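Local coordinates for protein lactate racemase (Thermoanaerobacterium thermosaccharolyticum, PDB 2YJG) that interconverts the D- and L-isomers of lactate as a homodimeric racemase that depends on a nickel-pincer cofactor derived from nicotinic acid mononucleotide, at residues A[313-318]-A[370-375]; A[278-283]-A[413-418]. All blocks are in the same frame, centred on the assembly; numbering follows the deposited sequence.

Contact 1: residues A[313-318]-A[370-375]; sequences IIIAAE and HKVIMV
Ile315 and Met374 meet side by side on one face of a parallel strand pair, CG2 of Ile315 lying 3.8 Å from CG of Met374. With CG1 of Ile315 anti to its backbone N (chi1 -174°), CG2 is left between N and the carbonyl carbon, where it faces the methionine. The thioether then bends at chi3 (77°), and CE of Met374 returns to within 4.2 Å of both CG2 of Ile315 and CB of Ala317. Further back on this face, CD1 of Ile313 rests 3.9 Å from CB of His370 and meets the imidazole obliquely. On the other face the CG2 methyls of Ile314 and Val375 come to 4.2 Å, with Ile373 and Ala316 beside them.

Five backbone bonds set this register and show how parallel strands share their polar groups. The amides of Ile313, Ile315 and Ala317 give to Lys371, Ile373 and Val375, and those of Ile373 and Val375 return to Ile313 and Ile315. Four are nearly straight; the Val375 N to Ile315 O bond, 3.0 Å long, is more bent (149° at the hydrogen).

The pair lies inside a three-layer alpha/beta sandwich, its strands joined by a long crossover connection that contains helices but no strand. Helix 357-369 covers Ile313 and Val372, while Met374 packs on Ser296 and Met300 of helix 293-305, which carries Gln295 and Lys298, probable substrate ligands. Helix 395-405 closes the opposite face over Ile314, Ile373 and Val375, and strand 279-283 flanks 313-316 through backbone bonds.

Contact 2: residues A[278-283]-A[413-418]; sequences DIVITS and NVIPDG
Between Ile279-Ser283 and Asn413-Ile415, two nearly parallel strands exchange three backbone bonds, Asn413 N to Ile279 O, Ile281 N to Asn413 O and Ile415 N to Ile281 O, before the pattern gives way to side chains. The next amide in line, Ser283 N, has no partner anywhere in the model. The carbonyl of Ile415 is taken instead by Thr282, whose OG1, anti to the backbone N (chi1 -165°), gives a hydrogen bond of 2.6 Å to Ile415 O in the carbonyl plane. A valine in its place would probably leave Ile415 O without its hydroxyl mate and press a methyl against it, Ser283 N being 3.8 Å away from that oxygen. One residue on, OG of Ser283 repeats the device, donating to Pro416 O over 2.7 Å from a position tilted 17° from the carbonyl plane; the same hydroxyl also bonds to Gly285 N. Side chains thus carry the pairing on past the last backbone bond of the strands, at Ile415 and Pro416.

This is the carboxyl edge of a parallel sheet, the usual place for binding loops in such alpha/beta folds, and Gly418 lies near Lys298, which probably binds substrate. Gly418 N makes a weak bond to Ser283 O, and the CA of Gly418 approaches OG1 of Thr282 to 3.2 Å.

Apolar packing serves the middle of the pair. CG1 of Val280 lies 4.0 Å from CD1 of Ile415, the two side chains crossing obliquely. On the face of Ile281 and Val414, Leu395 of helix 395-405 meets the isoleucine, whereas Ile4 and Ile25 receive the valine.

How the contacts relate
From the N terminus, strand 3-8 packs on side chains of contact 2, and strand 22-25 lies beside 412-415 in the sheet. The chain reaches 278-283 much further on, passes through helix 293-305 and enters 313-318. A helical excursion then returns it to 370-375, where contact 1 closes the shorter loop. After strand 390-392 and helix 395-405, the chain turns back across the sheet to 413-418, so contact 2 closes a longer loop with contact 1 nested inside it. Successive strands step one way and the last jumps to the other side. Backbone bonds from Ile314 to Val280 and Thr282 join the two contacts into one continuous run of four strands.

Contact 1: residues A[313-318]-A[370-375]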
# COMPACT_ATOMS: atom_id res chain seq x y z
N ILE A 313 33.23 4.01 31.79
CA ILE A 313 32.33 4.63 30.86
C ILE A 313 30.93 4.58 31.48
O ILE A 313 30.42 3.46 31.82
CB ILE A 313 32.34 3.88 29.51
CG1 ILE A 313 33.71 3.98 28.83
CG2 ILE A 313 31.20 4.35 28.58
CD1 ILE A 313 33.98 2.71 27.82
N ILE A 314 30.33 5.75 31.66
CA ILE A 314 28.89 5.91 32.06
C ILE A 314 28.07 6.23 30.83
O ILE A 314 28.37 7.17 30.08
CB ILE A 314 28.64 7.03 33.09
CG1 ILE A 314 29.48 6.82 34.34
CG2 ILE A 314 27.16 7.13 33.42
CD1 ILE A 314 29.70 8.08 35.25
N ILE A 315 27.06 5.42 30.59
CA ILE A 315 26.20 5.59 29.44
C ILE A 315 24.73 5.67 29.89
O ILE A 315 24.24 4.78 30.58
CB ILE A 315 26.38 4.48 28.34
CG1 ILE A 315 25.54 4.90 27.16
CG2 ILE A 315 25.98 3.11 28.81
CD1 ILE A 315 25.84 4.37 25.81
N ALA A 316 24.03 6.72 29.46
CA ALA A 316 22.63 6.84 29.72
C ALA A 316 21.91 6.35 28.50
O ALA A 316 22.09 6.90 27.44
CB ALA A 316 22.24 8.28 30.06
N ALA A 317 21.11 5.30 28.70
CA ALA A 317 20.36 4.59 27.64
C ALA A 317 19.12 3.95 28.30
O ALA A 317 19.24 3.06 29.14
CB ALA A 317 21.25 3.51 26.94
N GLU A 318 17.94 4.46 28.00
CA GLU A 318 16.71 4.01 28.69
C GLU A 318 16.49 2.54 28.47
O GLU A 318 16.13 1.81 29.40
CB GLU A 318 15.53 4.80 28.15
CG GLU A 318 14.21 4.38 28.71
CD GLU A 318 13.04 5.12 28.16
OE1 GLU A 318 12.83 5.11 26.92
OE2 GLU A 318 12.30 5.70 29.00
N HIS A 370 37.63 -1.79 30.26
CA HIS A 370 36.89 -0.68 30.89
C HIS A 370 35.73 -1.21 31.69
O HIS A 370 35.13 -2.22 31.32
CB HIS A 370 36.31 0.27 29.84
CG HIS A 370 37.32 0.77 28.87
ND1 HIS A 370 37.55 0.16 27.65
CD2 HIS A 370 38.18 1.82 28.95
CE1 HIS A 370 38.53 0.81 27.03
NE2 HIS A 370 38.89 1.84 27.78
N LYS A 371 35.34 -0.47 32.72
CA LYS A 371 34.06 -0.74 33.38
C LYS A 371 32.99 0.08 32.74
O LYS A 371 33.26 1.23 32.39
CB LYS A 371 34.15 -0.31 34.86
CG LYS A 371 35.28 -0.95 35.59
CD LYS A 371 34.98 -2.32 36.07
CE LYS A 371 36.30 -3.01 36.56
NZ LYS A 371 36.07 -3.92 37.75
N VAL A 372 31.79 -0.47 32.58
CA VAL A 372 30.68 0.27 32.05
C VAL A 372 29.59 0.32 33.10
O VAL A 372 29.29 -0.72 33.80
CB VAL A 372 30.18 -0.32 30.74
CG1 VAL A 372 28.91 0.41 30.23
CG2 VAL A 372 31.30 -0.28 29.69
N ILE A 373 29.08 1.52 33.29
CA ILE A 373 27.95 1.77 34.18
C ILE A 373 26.80 2.21 33.33
O ILE A 373 26.93 3.16 32.54
CB ILE A 373 28.24 2.86 35.28
CG1 ILE A 373 29.32 2.38 36.22
CG2 ILE A 373 26.94 3.22 36.07
CD1 ILE A 373 30.04 3.44 36.93
N MET A 374 25.66 1.53 33.45
CA MET A 374 24.52 1.95 32.66
C MET A 374 23.43 2.62 33.56
O MET A 374 22.95 2.04 34.52
CB MET A 374 23.90 0.80 31.86
CG MET A 374 24.78 0.15 30.82
SD MET A 374 23.86 -0.98 29.76
CE MET A 374 23.06 0.14 28.71
N VAL A 375 23.08 3.84 33.21
CA VAL A 375 21.87 4.52 33.70
C VAL A 375 20.76 4.14 32.75
O VAL A 375 20.75 4.53 31.59
CB VAL A 375 22.07 6.10 33.78
CG1 VAL A 375 20.77 6.88 34.13
CG2 VAL A 375 23.24 6.46 34.77

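Contact 2: residues A[278-283]-A[413-418]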
# COMPACT_ATOMS: atom_id res chain seq x y z
N ASP A 278 39.80 9.40 32.65
CA ASP A 278 39.49 8.28 33.50
C ASP A 278 38.04 7.89 33.54
O ASP A 278 37.75 6.71 33.84
CB ASP A 278 39.91 8.58 34.92
CG ASP A 278 41.30 8.23 35.15
OD1 ASP A 278 41.57 7.01 35.29
OD2 ASP A 278 42.13 9.17 35.21
N ILE A 279 37.16 8.88 33.32
CA ILE A 279 35.68 8.71 33.29
C ILE A 279 35.12 9.41 32.04
O ILE A 279 35.53 10.53 31.70
CB ILE A 279 34.99 9.26 34.57
CG1 ILE A 279 35.52 8.59 35.82
CG2 ILE A 279 33.50 9.04 34.56
CD1 ILE A 279 34.99 9.30 37.18
N VAL A 280 34.21 8.73 31.36
CA VAL A 280 33.47 9.31 30.29
C VAL A 280 31.99 9.19 30.65
O VAL A 280 31.56 8.13 31.14
CB VAL A 280 33.72 8.53 28.99
CG1 VAL A 280 32.91 9.11 27.91
CG2 VAL A 280 35.23 8.45 28.61
N ILE A 281 31.20 10.23 30.38
CA ILE A 281 29.74 10.21 30.44
C ILE A 281 29.19 10.39 29.06
O ILE A 281 29.56 11.35 28.35
CB ILE A 281 29.13 11.32 31.32
CG1 ILE A 281 29.57 11.08 32.76
CG2 ILE A 281 27.62 11.38 31.11
CD1 ILE A 281 29.11 12.20 33.77
N THR A 282 28.37 9.45 28.62
CA THR A 282 27.75 9.58 27.30
C THR A 282 26.31 9.00 27.29
O THR A 282 25.75 8.68 28.36
CB THR A 282 28.65 8.95 26.23
OG1 THR A 282 28.24 9.36 24.93
CG2 THR A 282 28.67 7.38 26.37
N SER A 283 25.70 8.99 26.11
CA SER A 283 24.32 8.50 25.95
C SER A 283 24.19 7.77 24.64
O SER A 283 25.12 7.76 23.83
CB SER A 283 23.31 9.64 25.98
OG SER A 283 23.19 10.20 24.72
N ASN A 413 35.39 13.15 30.63
CA ASN A 413 34.99 13.51 29.31
C ASN A 413 33.48 13.40 29.21
O ASN A 413 32.94 12.36 29.55
CB ASN A 413 35.66 12.60 28.26
CG ASN A 413 37.05 13.07 27.80
OD1 ASN A 413 37.88 12.25 27.36
ND2 ASN A 413 37.28 14.36 27.82
N VAL A 414 32.78 14.41 28.69
CA VAL A 414 31.31 14.36 28.48
C VAL A 414 30.99 14.36 27.02
O VAL A 414 31.34 15.29 26.30
CB VAL A 414 30.57 15.56 29.17
CG1 VAL A 414 29.02 15.44 28.97
CG2 VAL A 414 30.92 15.59 30.68
N ILE A 415 30.34 13.30 26.55
CA ILE A 415 29.99 13.19 25.15
C ILE A 415 28.46 13.05 25.16
O ILE A 415 27.95 11.93 25.28
CB ILE A 415 30.57 11.92 24.52
CG1 ILE A 415 32.08 11.77 24.87
CG2 ILE A 415 30.30 11.95 23.00
CD1 ILE A 415 32.79 10.59 24.15
N PRO A 416 27.74 14.18 25.05
CA PRO A 416 26.30 14.07 25.34
C PRO A 416 25.51 13.14 24.42
O PRO A 416 24.59 12.48 24.89
CB PRO A 416 25.77 15.51 25.24
CG PRO A 416 27.05 16.43 25.16
CD PRO A 416 28.21 15.57 24.82
N ASP A 417 25.89 13.04 23.15
CA ASP A 417 25.31 12.08 22.23
C ASP A 417 26.39 11.15 21.63
O ASP A 417 27.13 11.50 20.69
CB ASP A 417 24.55 12.79 21.15
CG ASP A 417 23.83 11.83 20.17
OD1 ASP A 417 24.22 10.64 20.06
OD2 ASP A 417 22.88 12.29 19.50
N GLY A 418 26.50 9.98 22.25
CA GLY A 418 27.49 8.98 21.89
C GLY A 418 27.37 8.35 20.50
O GLY A 418 28.34 7.82 19.98